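Local coordinates for protein endo-beta-1,2-glucanase (Talaromyces funiculosus, PDB 6IMV) that probably hydrolyses internal beta-1,2-glucosidic linkages of beta-1,2-glucans, as an endo-acting fungal glycoside hydrolase that binds sophorose, at residues 248-260 and 303-315. Residues are numbered along the deposited sequence; the frame is centred on the assembly and turned at random.
Sequences PYEGELFTWWLQF and SHETWKVLEMPYY. With GLC (alpha-D-glucopyranose), chain D.
K308 and Y314 converge on a single carboxylate oxygen, OE1 of E252, in helix 252-261. The Y314 phenol OH donates to E252 OE1 over 2.5 Å along the anti lone pair, whereas the K308 ammonium reaches the same oxygen from above the carboxylate plane, a salt bridge with NZ 2.7 Å from OE1. Extended beyond CG, the K308 chain also carries NZ to the carbonyl oxygen of P248, and NZ hydrogen-bonds the Y472 hydroxyl as well; E252 OE2 in turn pairs with K276. W256 continues the chain of bonds, its NE1 donating to the Y314 hydroxyl (2.8 Å) almost exactly in the indole plane. An alanine in place of E252 would probably strand the K308 ammonium without its carboxylate mate and leave the Y314 phenol freer to turn.

Beside this polar knot the packing is close and apolar. M312 sets its methyl CE over the face of the W256 five-membered ring in a CH-pi contact, with SD oblique to that ring in a Met-aromatic contact. L253 fills the space alongside, its CD2 3.6 Å from M312 SD and its CD1 against the E311 carboxylate. Looser contacts are the partly exposed F260, whose CE2 lies 4.3 Å from M312 CE, and a water that donates to P248 O but only weakly to E305 O.

Where the backbones run closest, E250 CG packs on W307 CB and Y249 lies alongside E305. The glucose unit adds to this: E250, bent at chi2 (98°), takes GLC O4 on OE1 (2.6 Å) and GLC O3 on OE2 (2.5 Å). H304, its ring nearly perpendicular to that carboxylate, donates from NE2 to GLC O4 (3.0 Å), while S302 holds ND1. Polar bonds thus fix the loop to helix 252-261, and E250 and H304, with D247, meet the sugar hydroxyls, consistent with a buried sugar-binding site in this sophorose complex.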
loop_
_atom_site.group_PDB
_atom_site.type_symbol
_atom_site.label_atom_id
_atom_site.label_comp_id
_atom_site.label_asym_id
_atom_site.label_seq_id
_atom_site.Cartn_x
_atom_site.Cartn_y
_atom_site.Cartn_z
ATOM N N PRO A 248 15.330 -2.836 -0.202
ATOM C CA PRO A 248 14.755 -1.592 -0.715
ATOM C C PRO A 248 13.220 -1.549 -0.864
ATOM O O PRO A 248 12.683 -0.602 -1.474
ATOM C CB PRO A 248 15.389 -1.415 -2.102
ATOM C CG PRO A 248 16.129 -2.713 -2.405
ATOM C CD PRO A 248 15.879 -3.681 -1.266
ATOM N N TYR A 249 12.515 -2.532 -0.305
ATOM C CA TYR A 249 11.052 -2.624 -0.461
ATOM C C TYR A 249 10.408 -1.836 0.697
ATOM O O TYR A 249 10.984 -0.863 1.154
ATOM C CB TYR A 249 10.670 -4.092 -0.695
ATOM C CG TYR A 249 11.660 -4.788 -1.598
ATOM C CD1 TYR A 249 11.963 -4.287 -2.858
ATOM C CD2 TYR A 249 12.374 -5.888 -1.161
ATOM C CE1 TYR A 249 12.927 -4.882 -3.664
ATOM C CE2 TYR A 249 13.346 -6.488 -1.945
ATOM C CZ TYR A 249 13.624 -5.987 -3.204
ATOM O OH TYR A 249 14.579 -6.590 -3.974
ATOM N N GLU A 250 9.203 -2.223 1.134
ATOM C CA GLU A 250 8.343 -1.325 1.925
ATOM C C GLU A 250 8.959 -1.042 3.294
ATOM O O GLU A 250 8.702 0.009 3.881
ATOM C CB GLU A 250 6.936 -1.893 2.129
ATOM C CG GLU A 250 6.342 -2.553 0.902
ATOM C CD GLU A 250 6.510 -4.057 0.933
ATOM O OE1 GLU A 250 7.572 -4.537 0.476
ATOM O OE2 GLU A 250 5.607 -4.734 1.494
ATOM N N GLY A 251 9.782 -1.977 3.783
ATOM C CA GLY A 251 10.443 -1.858 5.065
ATOM C C GLY A 251 11.401 -0.679 5.139
ATOM O O GLY A 251 11.769 -0.241 6.231
ATOM N N GLU A 252 11.795 -0.138 3.984
ATOM C CA GLU A 252 12.726 0.989 3.956
ATOM C C GLU A 252 12.119 2.223 4.636
ATOM O O GLU A 252 12.855 3.066 5.174
ATOM C CB GLU A 252 13.164 1.302 2.529
ATOM C CG GLU A 252 14.359 2.233 2.474
ATOM C CD GLU A 252 14.985 2.276 1.097
ATOM O OE1 GLU A 252 14.565 3.135 0.290
ATOM O OE2 GLU A 252 15.849 1.417 0.819
ATOM N N LEU A 253 10.791 2.332 4.626
ATOM C CA LEU A 253 10.105 3.444 5.303
ATOM C C LEU A 253 10.472 3.451 6.791
ATOM O O LEU A 253 10.723 4.517 7.368
ATOM C CB LEU A 253 8.591 3.325 5.098
ATOM C CG LEU A 253 8.091 3.610 3.681
ATOM C CD1 LEU A 253 6.573 3.542 3.633
ATOM C CD2 LEU A 253 8.585 4.962 3.185
ATOM N N PHE A 254 10.540 2.261 7.397
ATOM C CA PHE A 254 10.848 2.166 8.806
ATOM C C PHE A 254 12.310 2.541 9.065
ATOM O O PHE A 254 12.603 3.184 10.080
ATOM C CB PHE A 254 10.545 0.782 9.382
ATOM C CG PHE A 254 10.543 0.828 10.884
ATOM C CD1 PHE A 254 9.470 1.374 11.562
ATOM C CD2 PHE A 254 11.661 0.452 11.609
ATOM C CE1 PHE A 254 9.482 1.480 12.944
ATOM C CE2 PHE A 254 11.665 0.553 12.992
ATOM C CZ PHE A 254 10.581 1.066 13.651
ATOM N N THR A 255 13.214 2.145 8.163
ATOM C CA THR A 255 14.618 2.551 8.243
ATOM C C THR A 255 14.720 4.072 8.432
ATOM O O THR A 255 15.445 4.535 9.314
ATOM C CB THR A 255 15.419 2.136 7.006
ATOM O OG1 THR A 255 15.265 0.731 6.818
ATOM C CG2 THR A 255 16.891 2.460 7.123
ATOM N N TRP A 256 13.998 4.829 7.599
ATOM C CA TRP A 256 14.014 6.291 7.648
ATOM C C TRP A 256 13.500 6.799 8.998
ATOM O O TRP A 256 13.989 7.830 9.499
ATOM C CB TRP A 256 13.195 6.900 6.511
ATOM C CG TRP A 256 13.822 6.775 5.155
ATOM C CD1 TRP A 256 13.313 6.104 4.082
ATOM C CD2 TRP A 256 15.054 7.375 4.711
ATOM N NE1 TRP A 256 14.145 6.242 3.004
ATOM C CE2 TRP A 256 15.216 7.021 3.355
ATOM C CE3 TRP A 256 16.024 8.186 5.315
ATOM C CZ2 TRP A 256 16.313 7.433 2.604
ATOM C CZ3 TRP A 256 17.113 8.597 4.573
ATOM C CH2 TRP A 256 17.249 8.225 3.235
ATOM N N TRP A 257 12.485 6.119 9.544
ATOM C CA TRP A 257 11.925 6.491 10.828
ATOM C C TRP A 257 13.011 6.439 11.913
ATOM O O TRP A 257 13.168 7.402 12.686
ATOM C CB TRP A 257 10.717 5.624 11.192
ATOM C CG TRP A 257 9.857 6.287 12.219
ATOM C CD1 TRP A 257 9.760 5.991 13.546
ATOM C CD2 TRP A 257 9.019 7.435 12.002
ATOM N NE1 TRP A 257 8.889 6.851 14.162
ATOM C CE2 TRP A 257 8.417 7.747 13.238
ATOM C CE3 TRP A 257 8.702 8.205 10.877
ATOM C CZ2 TRP A 257 7.515 8.804 13.375
ATOM C CZ3 TRP A 257 7.815 9.251 11.012
ATOM C CH2 TRP A 257 7.233 9.545 12.248
ATOM N N LEU A 258 13.764 5.330 11.950
ATOM C CA LEU A 258 14.863 5.158 12.890
ATOM C C LEU A 258 15.930 6.229 12.659
ATOM O O LEU A 258 16.400 6.841 13.615
ATOM C CB LEU A 258 15.468 3.756 12.747
ATOM C CG LEU A 258 14.713 2.631 13.452
ATOM C CD1 LEU A 258 15.284 1.280 13.063
ATOM C CD2 LEU A 258 14.760 2.820 14.964
ATOM N N GLN A 259 16.314 6.443 11.394
ATOM C CA GLN A 259 17.400 7.371 11.090
ATOM C C GLN A 259 17.047 8.783 11.573
ATOM O O GLN A 259 17.844 9.413 12.251
ATOM C CB GLN A 259 17.719 7.419 9.599
ATOM C CG GLN A 259 18.597 8.610 9.235
ATOM C CD GLN A 259 19.238 8.480 7.877
ATOM O OE1 GLN A 259 19.162 7.442 7.234
ATOM N NE2 GLN A 259 19.902 9.540 7.446
ATOM N N PHE A 260 15.881 9.291 11.182
ATOM C CA PHE A 260 15.543 10.670 11.455
ATOM C C PHE A 260 15.143 10.885 12.919
ATOM O O PHE A 260 15.431 11.942 13.449
ATOM C CB PHE A 260 14.439 11.161 10.522
ATOM C CG PHE A 260 14.866 11.264 9.083
ATOM C CD1 PHE A 260 16.032 11.928 8.734
ATOM C CD2 PHE A 260 14.093 10.708 8.074
ATOM C CE1 PHE A 260 16.413 12.032 7.405
ATOM C CE2 PHE A 260 14.482 10.805 6.747
ATOM C CZ PHE A 260 15.641 11.470 6.411
ATOM N N SER A 303 4.172 -5.788 -7.412
ATOM C CA SER A 303 3.959 -4.345 -7.433
ATOM C C SER A 303 4.013 -3.760 -6.013
ATOM O O SER A 303 4.478 -2.637 -5.831
ATOM C CB SER A 303 2.658 -3.990 -8.119
ATOM O OG SER A 303 2.673 -4.407 -9.472
ATOM N N HIS A 304 3.534 -4.514 -5.012
ATOM C CA HIS A 304 3.404 -3.993 -3.636
ATOM C C HIS A 304 4.766 -3.559 -3.084
ATOM O O HIS A 304 4.814 -2.686 -2.226
ATOM C CB HIS A 304 2.710 -5.000 -2.700
ATOM C CG HIS A 304 3.636 -5.997 -2.092
ATOM N ND1 HIS A 304 4.082 -7.113 -2.779
ATOM C CD2 HIS A 304 4.212 -6.054 -0.874
ATOM C CE1 HIS A 304 4.901 -7.807 -2.010
ATOM N NE2 HIS A 304 4.992 -7.182 -0.840
ATOM N N GLU A 305 5.856 -4.155 -3.592
ATOM C CA GLU A 305 7.221 -3.887 -3.103
ATOM C C GLU A 305 7.633 -2.420 -3.327
ATOM O O GLU A 305 8.599 -1.964 -2.721
ATOM C CB GLU A 305 8.227 -4.831 -3.773
ATOM C CG GLU A 305 8.002 -6.290 -3.435
ATOM C CD GLU A 305 8.665 -7.282 -4.388
ATOM O OE1 GLU A 305 9.609 -6.893 -5.102
ATOM O OE2 GLU A 305 8.208 -8.442 -4.435
ATOM N N THR A 306 6.890 -1.694 -4.177
ATOM C CA THR A 306 7.191 -0.322 -4.597
ATOM C C THR A 306 6.458 0.713 -3.721
ATOM O O THR A 306 6.612 1.910 -3.922
ATOM C CB THR A 306 6.856 -0.182 -6.090
ATOM O OG1 THR A 306 7.720 -1.070 -6.801
ATOM C CG2 THR A 306 7.018 1.218 -6.632
ATOM N N TRP A 307 5.711 0.235 -2.716
ATOM C CA TRP A 307 4.858 1.010 -1.794
ATOM C C TRP A 307 5.531 2.292 -1.278
ATOM O O TRP A 307 4.851 3.301 -1.100
ATOM C CB TRP A 307 4.479 0.101 -0.625
ATOM C CG TRP A 307 3.346 0.506 0.264
ATOM C CD1 TRP A 307 3.252 1.607 1.065
ATOM C CD2 TRP A 307 2.194 -0.308 0.565
ATOM N NE1 TRP A 307 2.098 1.557 1.804
ATOM C CE2 TRP A 307 1.436 0.385 1.536
ATOM C CE3 TRP A 307 1.739 -1.556 0.117
ATOM C CZ2 TRP A 307 0.237 -0.118 2.042
ATOM C CZ3 TRP A 307 0.559 -2.057 0.625
ATOM C CH2 TRP A 307 -0.180 -1.345 1.575
ATOM N N LYS A 308 6.834 2.239 -0.981
ATOM C CA LYS A 308 7.533 3.338 -0.305
ATOM C C LYS A 308 7.416 4.650 -1.093
ATOM O O LYS A 308 7.406 5.716 -0.492
ATOM C CB LYS A 308 9.003 2.996 -0.055
ATOM C CG LYS A 308 9.882 2.936 -1.297
ATOM C CD LYS A 308 11.225 2.285 -1.053
ATOM C CE LYS A 308 12.166 2.422 -2.230
ATOM N NZ LYS A 308 13.522 1.916 -1.911
ATOM N N VAL A 309 7.325 4.571 -2.427
ATOM C CA VAL A 309 7.359 5.771 -3.275
ATOM C C VAL A 309 6.052 6.567 -3.122
ATOM O O VAL A 309 6.024 7.740 -3.469
ATOM C CB VAL A 309 7.649 5.437 -4.751
ATOM C CG1 VAL A 309 8.892 4.579 -4.890
ATOM C CG2 VAL A 309 6.458 4.793 -5.444
ATOM N N LEU A 310 5.001 5.929 -2.586
ATOM C CA LEU A 310 3.726 6.597 -2.275
ATOM C C LEU A 310 3.872 7.527 -1.065
ATOM O O LEU A 310 3.028 8.405 -0.870
ATOM C CB LEU A 310 2.635 5.567 -1.963
ATOM C CG LEU A 310 2.119 4.710 -3.118
ATOM C CD1 LEU A 310 1.293 3.554 -2.573
ATOM C CD2 LEU A 310 1.292 5.533 -4.096
ATOM N N GLU A 311 4.876 7.287 -0.218
ATOM C CA GLU A 311 4.903 7.880 1.127
ATOM C C GLU A 311 6.084 8.845 1.322
ATOM O O GLU A 311 6.025 9.673 2.193
ATOM C CB GLU A 311 4.933 6.774 2.181
ATOM C CG GLU A 311 3.762 5.810 2.061
ATOM C CD GLU A 311 3.364 5.126 3.355
ATOM O OE1 GLU A 311 3.485 5.764 4.448
ATOM O OE2 GLU A 311 2.956 3.961 3.279
ATOM N N MET A 312 7.154 8.730 0.537
ATOM C CA MET A 312 8.300 9.639 0.651
ATOM C C MET A 312 8.744 10.043 -0.745
ATOM O O MET A 312 8.520 9.302 -1.698
ATOM C CB MET A 312 9.459 8.985 1.408
ATOM C CG MET A 312 9.088 8.615 2.833
ATOM S SD MET A 312 10.475 7.975 3.766
ATOM C CE MET A 312 11.333 9.489 4.211
ATOM N N PRO A 313 9.344 11.243 -0.912
ATOM C CA PRO A 313 9.628 11.790 -2.243
ATOM C C PRO A 313 10.860 11.185 -2.941
ATOM O O PRO A 313 11.757 11.911 -3.366
ATOM C CB PRO A 313 9.819 13.287 -1.940
ATOM C CG PRO A 313 10.397 13.309 -0.551
ATOM C CD PRO A 313 9.699 12.176 0.172
ATOM N N TYR A 314 10.849 9.862 -3.111
ATOM C CA TYR A 314 11.853 9.134 -3.858
ATOM C C TYR A 314 11.990 9.681 -5.288
ATOM O O TYR A 314 13.089 9.724 -5.820
ATOM C CB TYR A 314 11.495 7.642 -3.898
ATOM C CG TYR A 314 11.834 6.904 -2.630
ATOM C CD1 TYR A 314 13.085 6.333 -2.467
ATOM C CD2 TYR A 314 10.921 6.786 -1.590
ATOM C CE1 TYR A 314 13.420 5.658 -1.307
ATOM C CE2 TYR A 314 11.246 6.117 -0.420
ATOM C CZ TYR A 314 12.503 5.554 -0.277
ATOM O OH TYR A 314 12.861 4.890 0.866
ATOM N N TYR A 315 10.874 10.088 -5.909
ATOM C CA TYR A 315 10.885 10.465 -7.329
ATOM C C TYR A 315 11.343 11.915 -7.535
ATOM O O TYR A 315 11.409 12.353 -8.684
ATOM C CB TYR A 315 9.524 10.188 -7.972
ATOM C CG TYR A 315 9.175 8.726 -8.095
ATOM C CD1 TYR A 315 10.121 7.732 -7.863
ATOM C CD2 TYR A 315 7.892 8.326 -8.445
ATOM C CE1 TYR A 315 9.792 6.390 -7.953
ATOM C CE2 TYR A 315 7.556 6.989 -8.562
ATOM C CZ TYR A 315 8.511 6.014 -8.320
ATOM O OH TYR A 315 8.201 4.688 -8.426
HETATM C C1 GLC D . 8.037 -9.814 3.660
HETATM C C2 GLC D . 7.030 -8.688 3.734
HETATM C C3 GLC D . 6.732 -8.140 2.350
HETATM C C4 GLC D . 8.020 -7.649 1.712
HETATM C C5 GLC D . 9.024 -8.802 1.671
HETATM C C6 GLC D . 10.389 -8.333 1.176
HETATM O O1 GLC D . 7.374 -10.898 2.975
HETATM O O2 GLC D . 5.818 -9.222 4.288
HETATM O O3 GLC D . 5.799 -7.062 2.402
HETATM O O4 GLC D . 7.744 -7.117 0.410
HETATM O O5 GLC D . 9.199 -9.367 2.977
HETATM O O6 GLC D . 10.939 -7.347 2.055
HETATM O O HOH W 1 11.418 -0.413 -3.837
#